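Local coordinates for MFP2b (Ascaris suum, PDB 2BJR), which enhances polymerization of the major sperm protein (MSP) that drives amoeboid motility of Ascaris sperm, at residues G14-P19 and T68-L73; G29-Y34 and N193-F198; T138-F143 and V149-G154; R212-S217 and P314-V319. All blocks are in the same frame, centred on the assembly; numbering follows the deposited sequence.

Contact 1. Residues G14-P19 and T68-L73; sequences GPIGSP and TGVKDL
I16 and V70 mark the closest approach of the two backbones, their CA atoms 6.5 Å apart, where a type II beta turn from P15 to S18 faces the short helix 70-73. S18 N closes that turn on P15 O at 3.1 Å and leaves I16 projecting toward the helix. Both branches of I16 are used. CG2, placed opposite the backbone N by chi1 of -62°, reaches V70 CG2 at 3.6 Å, the two side chains sliding past one another in opposite directions. The longer branch ends in CD1, 3.9 Å from L73 CD1; the I16 and L73 side chains cross at about a right angle. The turn follows strand 10-15 and the helix follows strand 65-67, the two outermost strands of one six-stranded antiparallel sheet; I16 and L73 also share C58 of strand 55-62, and the backbones of G17 and S18 bond to I56. Bonds within 68-73 brace the start of the helix. D72 OD2 accepts from T68 N through its anti lone pair at 3.1 Å, and from G69 N, which approaches 44° out of the carboxylate plane. G69 sits at the N-cap position, and its O receives L73 N at 2.7 Å.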
loop_
_atom_site.group_PDB
_atom_site.type_symbol
_atom_site.label_atom_id
_atom_site.label_comp_id
_atom_site.label_asym_id
_atom_site.label_seq_id
_atom_site.Cartn_x
_atom_site.Cartn_y
_atom_site.Cartn_z
ATOM N N GLY A 14 -17.415 -0.211 4.602
ATOM C CA GLY A 14 -16.708 -0.502 3.356
ATOM C C GLY A 14 -17.598 -0.832 2.196
ATOM O O GLY A 14 -17.730 -1.978 1.837
ATOM N N PRO A 15 -18.255 0.148 1.621
ATOM C CA PRO A 15 -19.157 -0.142 0.517
ATOM C C PRO A 15 -18.365 -0.624 -0.707
ATOM O O PRO A 15 -17.428 0.049 -1.175
ATOM C CB PRO A 15 -19.897 1.184 0.287
ATOM C CG PRO A 15 -19.109 2.194 0.992
ATOM C CD PRO A 15 -18.189 1.575 1.961
ATOM N N ILE A 16 -18.692 -1.839 -1.150
ATOM C CA ILE A 16 -18.035 -2.414 -2.334
ATOM C C ILE A 16 -18.263 -1.538 -3.524
ATOM O O ILE A 16 -19.363 -1.020 -3.742
ATOM C CB ILE A 16 -18.499 -3.866 -2.577
ATOM C CG1 ILE A 16 -18.105 -4.744 -1.394
ATOM C CG2 ILE A 16 -17.927 -4.432 -3.884
ATOM C CD1 ILE A 16 -18.832 -6.059 -1.331
ATOM N N GLY A 17 -17.211 -1.278 -4.291
ATOM C CA GLY A 17 -17.324 -0.405 -5.432
ATOM C C GLY A 17 -17.242 1.098 -5.150
ATOM O O GLY A 17 -17.398 1.874 -6.045
ATOM N N SER A 18 -16.999 1.477 -3.908
ATOM C CA SER A 18 -16.734 2.852 -3.523
ATOM C C SER A 18 -15.308 2.954 -2.911
ATOM O O SER A 18 -14.703 1.964 -2.567
ATOM C CB SER A 18 -17.783 3.341 -2.506
ATOM O OG SER A 18 -19.046 3.551 -3.136
ATOM N N PRO A 19 -14.770 4.148 -2.787
ATOM C CA PRO A 19 -13.433 4.296 -2.180
ATOM C C PRO A 19 -13.312 3.801 -0.772
ATOM O O PRO A 19 -14.305 3.670 -0.040
ATOM C CB PRO A 19 -13.166 5.793 -2.273
ATOM C CG PRO A 19 -13.996 6.266 -3.379
ATOM C CD PRO A 19 -15.293 5.442 -3.265
ATOM N N THR A 68 -16.826 -12.620 -4.157
ATOM C CA THR A 68 -16.271 -11.323 -4.493
ATOM C C THR A 68 -17.329 -10.343 -4.868
ATOM O O THR A 68 -17.134 -9.153 -4.718
ATOM C CB THR A 68 -15.286 -11.411 -5.657
ATOM O OG1 THR A 68 -15.907 -12.067 -6.785
ATOM C CG2 THR A 68 -14.124 -12.289 -5.308
ATOM N N GLY A 69 -18.436 -10.799 -5.431
ATOM C CA GLY A 69 -19.425 -9.811 -5.856
ATOM C C GLY A 69 -20.185 -9.069 -4.745
ATOM O O GLY A 69 -20.418 -9.616 -3.680
ATOM N N VAL A 70 -20.617 -7.839 -5.023
ATOM C CA VAL A 70 -21.841 -7.296 -4.399
ATOM C C VAL A 70 -22.973 -8.329 -4.442
ATOM O O VAL A 70 -23.716 -8.465 -3.498
ATOM C CB VAL A 70 -22.292 -5.968 -5.081
ATOM C CG1 VAL A 70 -23.772 -5.660 -4.846
ATOM C CG2 VAL A 70 -21.443 -4.787 -4.566
ATOM N N LYS A 71 -23.099 -9.096 -5.518
ATOM C CA LYS A 71 -24.122 -10.160 -5.521
ATOM C C LYS A 71 -23.825 -11.366 -4.598
ATOM O O LYS A 71 -24.743 -11.937 -4.007
ATOM C CB LYS A 71 -24.386 -10.630 -6.946
ATOM C CG LYS A 71 -25.237 -9.640 -7.713
ATOM C CD LYS A 71 -25.464 -10.097 -9.167
ATOM C CE LYS A 71 -25.887 -8.931 -10.140
ATOM N NZ LYS A 71 -27.381 -8.738 -10.252
ATOM N N ASP A 72 -22.550 -11.741 -4.460
ATOM C CA ASP A 72 -22.166 -12.713 -3.446
ATOM C C ASP A 72 -22.317 -12.117 -2.023
ATOM O O ASP A 72 -22.856 -12.740 -1.116
ATOM C CB ASP A 72 -20.711 -13.147 -3.649
ATOM C CG ASP A 72 -20.442 -13.840 -4.999
ATOM O OD1 ASP A 72 -21.362 -14.499 -5.558
ATOM O OD2 ASP A 72 -19.299 -13.824 -5.536
ATOM N N LEU A 73 -21.845 -10.891 -1.837
ATOM C CA LEU A 73 -21.558 -10.382 -0.481
ATOM C C LEU A 73 -22.564 -9.377 0.046
ATOM O O LEU A 73 -22.571 -9.039 1.235
ATOM C CB LEU A 73 -20.176 -9.704 -0.482
ATOM C CG LEU A 73 -19.013 -10.638 -0.835
ATOM C CD1 LEU A 73 -17.750 -9.833 -1.072
ATOM C CD2 LEU A 73 -18.795 -11.633 0.243
#

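Contact 2. Residues G29-Y34 and N193-F198; sequences GQQNMY and NEWADF
Q31, W195 and D197 carry much of this contact, in which the loop leading into strand 34-40 meets strand 194-199, itself paired antiparallel with strand 268-274. The segments fall in the two successive cytosolic motility protein regions of the chain, so the contact probably links two related units, near the centre of the molecule. The backbones stay well apart, 8.3 Å between Q31 CA and W195 CA at their nearest, and side chains span the distance. Q31 leaves its backbone with CG opposite the N and then bends at chi2 (65°), a shape that carries its amide over the indole. NE2 lies 3.3 Å from W195 CD1, above one face and offset toward the rim. The amide stands 84° from the ring plane, almost upright on it, so this is not a flat stack. The polar partner of NE2 is Q270 OE1, which should help hold the amide in place. At the rim of the same indole, W195 NE1 donates to a water lying in the ring plane at 3.0 Å. That water in turn donates to N193 OD1, also at 3.0 Å, and only weakly to Q31 OE1.

Farther along the strand, D197 and Y34 extend toward each other from opposite directions. The buried Y34 ring also meets F20, and its hydroxyl donates to the carboxylate. Y34 OH reaches D197 OD1 at 2.6 Å on the syn side, 25° out of the carboxylate plane, while D197 OD2 rests in the ring plane, 3.5 Å from Y34 CE2.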
loop_
_atom_site.group_PDB
_atom_site.type_symbol
_atom_site.label_atom_id
_atom_site.label_comp_id
_atom_site.label_asym_id
_atom_site.label_seq_id
_atom_site.Cartn_x
_atom_site.Cartn_y
_atom_site.Cartn_z
ATOM N N GLY A 29 3.464 -5.489 4.679
ATOM C CA GLY A 29 4.369 -5.651 3.548
ATOM C C GLY A 29 3.724 -5.686 2.174
ATOM O O GLY A 29 4.442 -5.740 1.148
ATOM N N GLN A 30 2.398 -5.609 2.094
ATOM C CA GLN A 30 1.720 -5.786 0.821
ATOM C C GLN A 30 1.287 -4.457 0.251
ATOM O O GLN A 30 0.839 -3.574 0.986
ATOM C CB GLN A 30 0.513 -6.745 0.967
ATOM C CG GLN A 30 0.824 -8.029 1.754
ATOM C CD GLN A 30 2.029 -8.778 1.185
ATOM O OE1 GLN A 30 2.093 -9.029 -0.032
ATOM N NE2 GLN A 30 2.988 -9.094 2.041
ATOM N N GLN A 31 1.361 -4.329 -1.075
ATOM C CA GLN A 31 1.102 -3.048 -1.712
ATOM C C GLN A 31 -0.370 -2.689 -1.774
ATOM O O GLN A 31 -0.717 -1.526 -1.663
ATOM C CB GLN A 31 1.695 -3.016 -3.133
ATOM C CG GLN A 31 1.698 -1.623 -3.759
ATOM C CD GLN A 31 2.628 -0.652 -2.987
ATOM O OE1 GLN A 31 3.809 -0.950 -2.847
ATOM N NE2 GLN A 31 2.090 0.427 -2.455
ATOM N N ASN A 32 -1.235 -3.704 -1.964
ATOM C CA ASN A 32 -2.616 -3.441 -2.290
ATOM C C ASN A 32 -3.495 -4.543 -1.770
ATOM O O ASN A 32 -4.187 -5.216 -2.537
ATOM C CB ASN A 32 -2.757 -3.289 -3.757
ATOM C CG ASN A 32 -4.165 -2.863 -4.204
ATOM O OD1 ASN A 32 -4.883 -2.201 -3.480
ATOM N ND2 ASN A 32 -4.528 -3.228 -5.458
HETATM N N MSE A 33 -3.397 -4.765 -0.478
HETATM C CA MSE A 33 -4.123 -5.846 0.182
HETATM C C MSE A 33 -4.427 -5.356 1.593
HETATM O O MSE A 33 -3.495 -5.057 2.339
HETATM C CB MSE A 33 -3.295 -7.133 0.202
HETATM C CG MSE A 33 -4.032 -8.326 0.743
HETATM SE SE MSE A 33 -2.928 -9.935 0.552
HETATM C CE MSE A 33 -2.870 -9.913 -1.467
ATOM N N TYR A 34 -5.727 -5.313 1.965
ATOM C CA TYR A 34 -6.188 -4.733 3.222
ATOM C C TYR A 34 -7.041 -5.753 3.990
ATOM O O TYR A 34 -7.724 -6.566 3.382
ATOM C CB TYR A 34 -6.983 -3.439 2.997
ATOM C CG TYR A 34 -6.268 -2.396 2.162
ATOM C CD1 TYR A 34 -6.251 -2.462 0.774
ATOM C CD2 TYR A 34 -5.669 -1.302 2.760
ATOM C CE1 TYR A 34 -5.589 -1.510 0.014
ATOM C CE2 TYR A 34 -5.040 -0.347 2.012
ATOM C CZ TYR A 34 -5.007 -0.437 0.671
ATOM O OH TYR A 34 -4.420 0.576 -0.019
ATOM N N ASN A 193 9.322 1.138 1.136
ATOM C CA ASN A 193 8.771 2.441 0.761
ATOM C C ASN A 193 7.506 2.655 1.549
ATOM O O ASN A 193 6.689 1.731 1.698
ATOM C CB ASN A 193 8.427 2.475 -0.719
ATOM C CG ASN A 193 9.635 2.307 -1.620
ATOM O OD1 ASN A 193 9.670 1.399 -2.469
ATOM N ND2 ASN A 193 10.627 3.203 -1.459
ATOM N N GLU A 194 7.332 3.851 2.040
ATOM C CA GLU A 194 6.189 4.225 2.853
ATOM C C GLU A 194 5.092 4.805 1.944
ATOM O O GLU A 194 5.286 5.834 1.305
ATOM C CB GLU A 194 6.616 5.243 3.905
ATOM C CG GLU A 194 5.498 5.644 4.854
ATOM C CD GLU A 194 5.253 4.641 5.961
ATOM O OE1 GLU A 194 5.976 3.629 6.042
ATOM O OE2 GLU A 194 4.343 4.903 6.773
ATOM N N TRP A 195 3.948 4.111 1.869
ATOM C CA TRP A 195 2.811 4.547 1.057
ATOM C C TRP A 195 1.598 4.838 1.926
ATOM O O TRP A 195 1.203 3.989 2.708
ATOM C CB TRP A 195 2.455 3.417 0.065
ATOM C CG TRP A 195 3.498 3.171 -1.013
ATOM C CD1 TRP A 195 4.475 2.215 -1.026
ATOM C CD2 TRP A 195 3.597 3.851 -2.233
ATOM N NE1 TRP A 195 5.157 2.248 -2.214
ATOM C CE2 TRP A 195 4.652 3.270 -2.964
ATOM C CE3 TRP A 195 2.899 4.923 -2.802
ATOM C CZ2 TRP A 195 5.013 3.707 -4.228
ATOM C CZ3 TRP A 195 3.279 5.358 -4.017
ATOM C CH2 TRP A 195 4.318 4.746 -4.732
ATOM N N ALA A 196 0.990 6.015 1.798
ATOM C CA ALA A 196 -0.091 6.385 2.660
ATOM C C ALA A 196 -1.396 6.364 1.847
ATOM O O ALA A 196 -1.451 6.802 0.711
ATOM C CB ALA A 196 0.155 7.772 3.246
ATOM N N ASP A 197 -2.471 5.898 2.456
ATOM C CA ASP A 197 -3.806 5.869 1.808
ATOM C C ASP A 197 -4.565 7.166 2.001
ATOM O O ASP A 197 -4.699 7.653 3.142
ATOM C CB ASP A 197 -4.624 4.735 2.424
ATOM C CG ASP A 197 -4.047 3.360 2.074
ATOM O OD1 ASP A 197 -4.199 2.973 0.907
ATOM O OD2 ASP A 197 -3.388 2.663 2.880
ATOM N N PHE A 198 -5.064 7.687 0.885
ATOM C CA PHE A 198 -5.912 8.844 0.807
ATOM C C PHE A 198 -6.875 8.707 -0.337
ATOM O O PHE A 198 -6.651 7.952 -1.273
ATOM C CB PHE A 198 -5.080 10.079 0.543
ATOM C CG PHE A 198 -4.287 10.537 1.700
ATOM C CD1 PHE A 198 -2.960 10.177 1.851
ATOM C CD2 PHE A 198 -4.861 11.402 2.641
ATOM C CE1 PHE A 198 -2.199 10.637 2.962
ATOM C CE2 PHE A 198 -4.092 11.877 3.746
ATOM C CZ PHE A 198 -2.774 11.477 3.891
HETATM O O HOH W 1 7.044 0.220 -3.237
#

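Contact 3. Residues T138-F143 and V149-G154; sequences TEIARF and VDEVSG
A141 pairs with V152 and F143 with D150 as the hydrogen-bonded pairs of an antiparallel beta hairpin, strands 140-145 and 148-153, whose local axes run at 157° to each other. Both bonds of each pair form. A141 N gives to V152 O at 2.8 Å and V152 N returns to A141 O at 2.9 Å; F143 N gives to D150 O at 3.1 Å, and D150 N to F143 O at 2.8 Å. A141 O also receives a CA-H contact from E151 CA at 3.2 Å. R142 and E151 form a non-hydrogen-bonded pair, and R142 makes its backbone bonding with Y133 of strand 130-135. Where the strands part, one water bridges the main chains, donating to E139 O at 2.6 Å and accepting from G154 N at 2.9 Å.

On the face bearing R142 and E151, the two side chains run alongside each other in the same direction and end in a salt bridge, R142 NH2 to E151 OE2 at 2.8 Å. Their flat groups stand 89° apart, and I140 CG2 lies over one face of the guanidinium.

A141, F143 and V152 form the apolar part of the other face, packing against I120, L157 and M160, with the F143 ring also meeting W122. D150 shares this face, and its OD1 has H145 NE2 as partner. Main-chain bonding thus sets the strand register, whereas the ion pair, whose acid E151 is exposed on an outermost strand of the sheet, is probably weakened by solvent.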
loop_
_atom_site.group_PDB
_atom_site.type_symbol
_atom_site.label_atom_id
_atom_site.label_comp_id
_atom_site.label_asym_id
_atom_site.label_seq_id
_atom_site.Cartn_x
_atom_site.Cartn_y
_atom_site.Cartn_z
ATOM N N THR A 138 -11.498 -24.814 14.808
ATOM C CA THR A 138 -10.904 -25.897 14.010
ATOM C C THR A 138 -9.423 -25.746 13.768
ATOM O O THR A 138 -8.787 -26.721 13.385
ATOM C CB THR A 138 -11.562 -26.014 12.638
ATOM O OG1 THR A 138 -11.477 -24.740 11.953
ATOM C CG2 THR A 138 -13.047 -26.323 12.764
ATOM N N GLU A 139 -8.873 -24.553 13.995
ATOM C CA GLU A 139 -7.495 -24.206 13.641
ATOM C C GLU A 139 -7.175 -24.492 12.149
ATOM O O GLU A 139 -6.067 -24.895 11.817
ATOM C CB GLU A 139 -6.497 -24.907 14.549
ATOM C CG GLU A 139 -6.996 -24.932 15.997
ATOM C CD GLU A 139 -5.950 -25.222 17.040
ATOM O OE1 GLU A 139 -4.763 -25.432 16.742
ATOM O OE2 GLU A 139 -6.350 -25.231 18.200
ATOM N N ILE A 140 -8.149 -24.252 11.285
ATOM C CA ILE A 140 -7.958 -24.321 9.842
ATOM C C ILE A 140 -7.917 -22.885 9.354
ATOM O O ILE A 140 -8.758 -22.058 9.745
ATOM C CB ILE A 140 -9.090 -25.078 9.162
ATOM C CG1 ILE A 140 -9.069 -26.538 9.596
ATOM C CG2 ILE A 140 -9.019 -24.980 7.638
ATOM C CD1 ILE A 140 -10.273 -27.245 9.169
ATOM N N ALA A 141 -6.950 -22.606 8.493
ATOM C CA ALA A 141 -6.864 -21.350 7.755
ATOM C C ALA A 141 -7.403 -21.496 6.322
ATOM O O ALA A 141 -7.124 -22.454 5.635
ATOM C CB ALA A 141 -5.435 -20.840 7.723
ATOM N N ARG A 142 -8.145 -20.514 5.869
ATOM C CA ARG A 142 -8.731 -20.532 4.570
ATOM C C ARG A 142 -8.388 -19.258 3.813
ATOM O O ARG A 142 -8.447 -18.164 4.372
ATOM C CB ARG A 142 -10.233 -20.561 4.680
ATOM C CG ARG A 142 -10.739 -21.903 5.081
ATOM C CD ARG A 142 -12.238 -21.845 5.271
ATOM N NE ARG A 142 -12.763 -23.197 5.430
ATOM C CZ ARG A 142 -12.836 -23.834 6.582
ATOM N NH1 ARG A 142 -12.417 -23.261 7.690
ATOM N NH2 ARG A 142 -13.321 -25.072 6.626
ATOM N N PHE A 143 -8.096 -19.434 2.536
ATOM C CA PHE A 143 -7.682 -18.353 1.644
ATOM C C PHE A 143 -8.442 -18.445 0.350
ATOM O O PHE A 143 -8.500 -19.523 -0.259
ATOM C CB PHE A 143 -6.175 -18.446 1.367
ATOM C CG PHE A 143 -5.333 -18.481 2.612
ATOM C CD1 PHE A 143 -5.066 -19.683 3.252
ATOM C CD2 PHE A 143 -4.839 -17.315 3.166
ATOM C CE1 PHE A 143 -4.311 -19.710 4.401
ATOM C CE2 PHE A 143 -4.117 -17.337 4.319
ATOM C CZ PHE A 143 -3.836 -18.508 4.934
ATOM N N VAL A 149 -10.860 -22.025 -2.858
ATOM C CA VAL A 149 -10.476 -21.812 -1.467
ATOM C C VAL A 149 -9.354 -22.778 -1.048
ATOM O O VAL A 149 -9.470 -23.980 -1.256
ATOM C CB VAL A 149 -11.682 -21.985 -0.541
ATOM C CG1 VAL A 149 -11.229 -21.868 0.924
ATOM C CG2 VAL A 149 -12.752 -20.948 -0.897
ATOM N N ASP A 150 -8.251 -22.267 -0.507
ATOM C CA ASP A 150 -7.246 -23.129 0.116
ATOM C C ASP A 150 -7.621 -23.375 1.545
ATOM O O ASP A 150 -8.199 -22.500 2.192
ATOM C CB ASP A 150 -5.858 -22.497 0.170
ATOM C CG ASP A 150 -5.389 -22.005 -1.128
ATOM O OD1 ASP A 150 -5.634 -22.640 -2.211
ATOM O OD2 ASP A 150 -4.735 -20.930 -1.135
ATOM N N GLU A 151 -7.303 -24.562 2.052
ATOM C CA GLU A 151 -7.375 -24.838 3.464
ATOM C C GLU A 151 -6.052 -25.392 3.920
ATOM O O GLU A 151 -5.559 -26.356 3.348
ATOM C CB GLU A 151 -8.442 -25.883 3.805
ATOM C CG GLU A 151 -9.837 -25.593 3.300
ATOM C CD GLU A 151 -10.896 -26.373 4.079
ATOM O OE1 GLU A 151 -10.622 -27.485 4.595
ATOM O OE2 GLU A 151 -12.003 -25.824 4.216
ATOM N N VAL A 152 -5.501 -24.797 4.964
ATOM C CA VAL A 152 -4.201 -25.161 5.475
ATOM C C VAL A 152 -4.303 -25.249 6.991
ATOM O O VAL A 152 -4.960 -24.437 7.628
ATOM C CB VAL A 152 -3.126 -24.154 5.027
ATOM C CG1 VAL A 152 -1.760 -24.581 5.505
ATOM C CG2 VAL A 152 -3.127 -24.070 3.516
ATOM N N SER A 153 -3.678 -26.262 7.562
ATOM C CA SER A 153 -3.622 -26.374 9.009
ATOM C C SER A 153 -2.324 -26.993 9.471
ATOM O O SER A 153 -1.469 -27.379 8.653
ATOM C CB SER A 153 -4.812 -27.200 9.504
ATOM O OG SER A 153 -4.653 -28.531 9.049
ATOM N N GLY A 154 -2.152 -27.052 10.788
ATOM C CA GLY A 154 -0.977 -27.654 11.375
ATOM C C GLY A 154 0.258 -26.811 11.221
ATOM O O GLY A 154 0.193 -25.567 11.209
HETATM O O HOH W 2 -3.842 -25.897 12.807
#

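Contact 4. Residues R212-S217 and P314-V319; sequences RALGRS and PAVLIV
V316 points its side chain from strand 313-319 toward the loop 212-217, and its CG2 methyl meets two partners there. A213 CB lies 3.9 Å from V316 CG2, and L214 CD2 lies 3.8 Å from the same methyl. Seen from CG2 these partners are about 94° apart, so the methyl fits into the angle between neighbouring loop residues. V316 CG1 sits opposite the backbone N (chi1 177°), which leaves CG2 as the branch that faces the loop. The side chain of L214 crosses that of V316 obliquely, its CB starting off to one side and only its end drawing close. The loop links strands 209-210 and 229-235 of one antiparallel sheet, while strand 313-319 lies in another between strands 322-329 and 355-361, so the contact joins two beta sheets of the second cytosolic motility protein region. L214 also reaches M355 on strand 355-361. Within the loop, G215 N bonds to R212 O at 2.9 Å. The other methyl of L214, CD1, sits 3.4 Å above the guanidinium plane of R216, offset toward its rim. That group is held in turn by R216 NH1 donating to S217 O at 2.9 Å and by R216 NH2 in a salt bridge to E323.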
loop_
_atom_site.group_PDB
_atom_site.type_symbol
_atom_site.label_atom_id
_atom_site.label_comp_id
_atom_site.label_asym_id
_atom_site.label_seq_id
_atom_site.Cartn_x
_atom_site.Cartn_y
_atom_site.Cartn_z
ATOM N N ARG A 212 8.302 14.934 -4.170
ATOM C CA ARG A 212 8.086 15.854 -5.275
ATOM C C ARG A 212 8.934 15.504 -6.486
ATOM O O ARG A 212 10.089 15.136 -6.336
ATOM C CB ARG A 212 8.452 17.278 -4.852
ATOM C CG ARG A 212 8.087 18.317 -5.924
ATOM C CD ARG A 212 7.933 19.735 -5.375
ATOM N NE ARG A 212 9.092 20.147 -4.577
ATOM C CZ ARG A 212 9.431 21.419 -4.288
ATOM N NH1 ARG A 212 8.781 22.431 -4.800
ATOM N NH2 ARG A 212 10.460 21.666 -3.490
ATOM N N ALA A 213 8.347 15.566 -7.671
ATOM C CA ALA A 213 9.011 15.317 -8.906
ATOM C C ALA A 213 10.310 16.137 -8.951
ATOM O O ALA A 213 10.240 17.363 -8.820
ATOM C CB ALA A 213 8.143 15.675 -10.036
ATOM N N LEU A 214 11.450 15.441 -9.129
ATOM C CA LEU A 214 12.782 16.039 -9.251
ATOM C C LEU A 214 13.236 16.811 -8.009
ATOM O O LEU A 214 14.267 17.528 -8.039
ATOM C CB LEU A 214 12.871 16.954 -10.496
ATOM C CG LEU A 214 12.583 16.404 -11.879
ATOM C CD1 LEU A 214 12.897 17.376 -13.018
ATOM C CD2 LEU A 214 13.342 15.087 -12.045
ATOM N N GLY A 215 12.476 16.705 -6.919
ATOM C CA GLY A 215 12.745 17.509 -5.723
ATOM C C GLY A 215 12.600 19.011 -5.860
ATOM O O GLY A 215 13.222 19.776 -5.109
ATOM N N ARG A 216 11.815 19.466 -6.824
ATOM C CA ARG A 216 11.674 20.891 -7.081
ATOM C C ARG A 216 10.446 21.157 -7.928
ATOM O O ARG A 216 9.843 20.247 -8.477
ATOM C CB ARG A 216 12.940 21.412 -7.822
ATOM C CG ARG A 216 13.237 20.714 -9.189
ATOM C CD ARG A 216 14.162 21.549 -10.045
ATOM N NE ARG A 216 14.670 20.946 -11.271
ATOM C CZ ARG A 216 14.028 20.893 -12.418
ATOM N NH1 ARG A 216 12.809 21.366 -12.527
ATOM N NH2 ARG A 216 14.627 20.349 -13.481
ATOM N N SER A 217 10.069 22.417 -8.069
ATOM C CA SER A 217 9.076 22.777 -9.071
ATOM C C SER A 217 9.583 22.412 -10.499
ATOM O O SER A 217 10.765 22.558 -10.842
ATOM C CB SER A 217 8.692 24.282 -8.966
ATOM O OG SER A 217 8.190 24.589 -7.647
ATOM N N PRO A 314 7.954 5.427 -10.746
ATOM C CA PRO A 314 7.646 6.830 -10.996
ATOM C C PRO A 314 8.737 7.454 -11.898
ATOM O O PRO A 314 9.902 7.156 -11.698
ATOM C CB PRO A 314 7.695 7.479 -9.573
ATOM C CG PRO A 314 7.787 6.371 -8.632
ATOM C CD PRO A 314 8.464 5.244 -9.366
ATOM N N ALA A 315 8.365 8.346 -12.803
ATOM C CA ALA A 315 9.314 8.917 -13.769
ATOM C C ALA A 315 8.807 10.247 -14.264
ATOM O O ALA A 315 7.632 10.402 -14.560
ATOM C CB ALA A 315 9.500 7.987 -14.916
ATOM N N VAL A 316 9.705 11.219 -14.342
ATOM C CA VAL A 316 9.426 12.462 -14.998
ATOM C C VAL A 316 9.851 12.290 -16.458
ATOM O O VAL A 316 11.008 11.939 -16.742
ATOM C CB VAL A 316 10.249 13.594 -14.352
ATOM C CG1 VAL A 316 10.030 14.882 -15.073
ATOM C CG2 VAL A 316 9.904 13.740 -12.872
ATOM N N LEU A 317 8.918 12.530 -17.365
ATOM C CA LEU A 317 9.135 12.499 -18.800
ATOM C C LEU A 317 9.425 13.905 -19.294
ATOM O O LEU A 317 8.970 14.878 -18.698
ATOM C CB LEU A 317 7.872 12.016 -19.520
ATOM C CG LEU A 317 7.595 10.514 -19.535
ATOM C CD1 LEU A 317 7.348 10.020 -18.146
ATOM C CD2 LEU A 317 6.438 10.204 -20.463
ATOM N N ILE A 318 10.175 13.994 -20.390
ATOM C CA ILE A 318 10.339 15.240 -21.123
ATOM C C ILE A 318 9.477 15.185 -22.378
ATOM O O ILE A 318 9.733 14.377 -23.261
ATOM C CB ILE A 318 11.816 15.451 -21.538
ATOM C CG1 ILE A 318 12.738 15.392 -20.328
ATOM C CG2 ILE A 318 11.976 16.761 -22.291
ATOM C CD1 ILE A 318 12.398 16.371 -19.229
ATOM N N VAL A 319 8.448 16.018 -22.425
ATOM C CA VAL A 319 7.460 16.053 -23.490
ATOM C C VAL A 319 7.321 17.501 -23.965
ATOM O O VAL A 319 6.993 18.403 -23.174
ATOM C CB VAL A 319 6.087 15.569 -22.969
ATOM C CG1 VAL A 319 4.964 15.748 -24.043
ATOM C CG2 VAL A 319 6.176 14.171 -22.551
#

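Contacts 1 and 3 lie in the first cytosolic motility protein region and contact 4 in the second; contact 2 alone spans both, its centre about 1 Å from the centre of the chain. Its chemistry, polar groups meeting aromatic side chains plus a water, without main-chain pairing, is consistent with a junction of two units. Contact 3, at the surface, is the one built on backbone hydrogen bonds, as expected for adjacent strands. Contacts 1 and 4 are small and apolar, the first partly buried beside sheet edges, the second buried between sheets. Contacts 1 and 3 both touch strand 55-62, at C58 and P61 respectively. Contacts 3 and 4 lie farthest apart, their centres about 46 Å from each other.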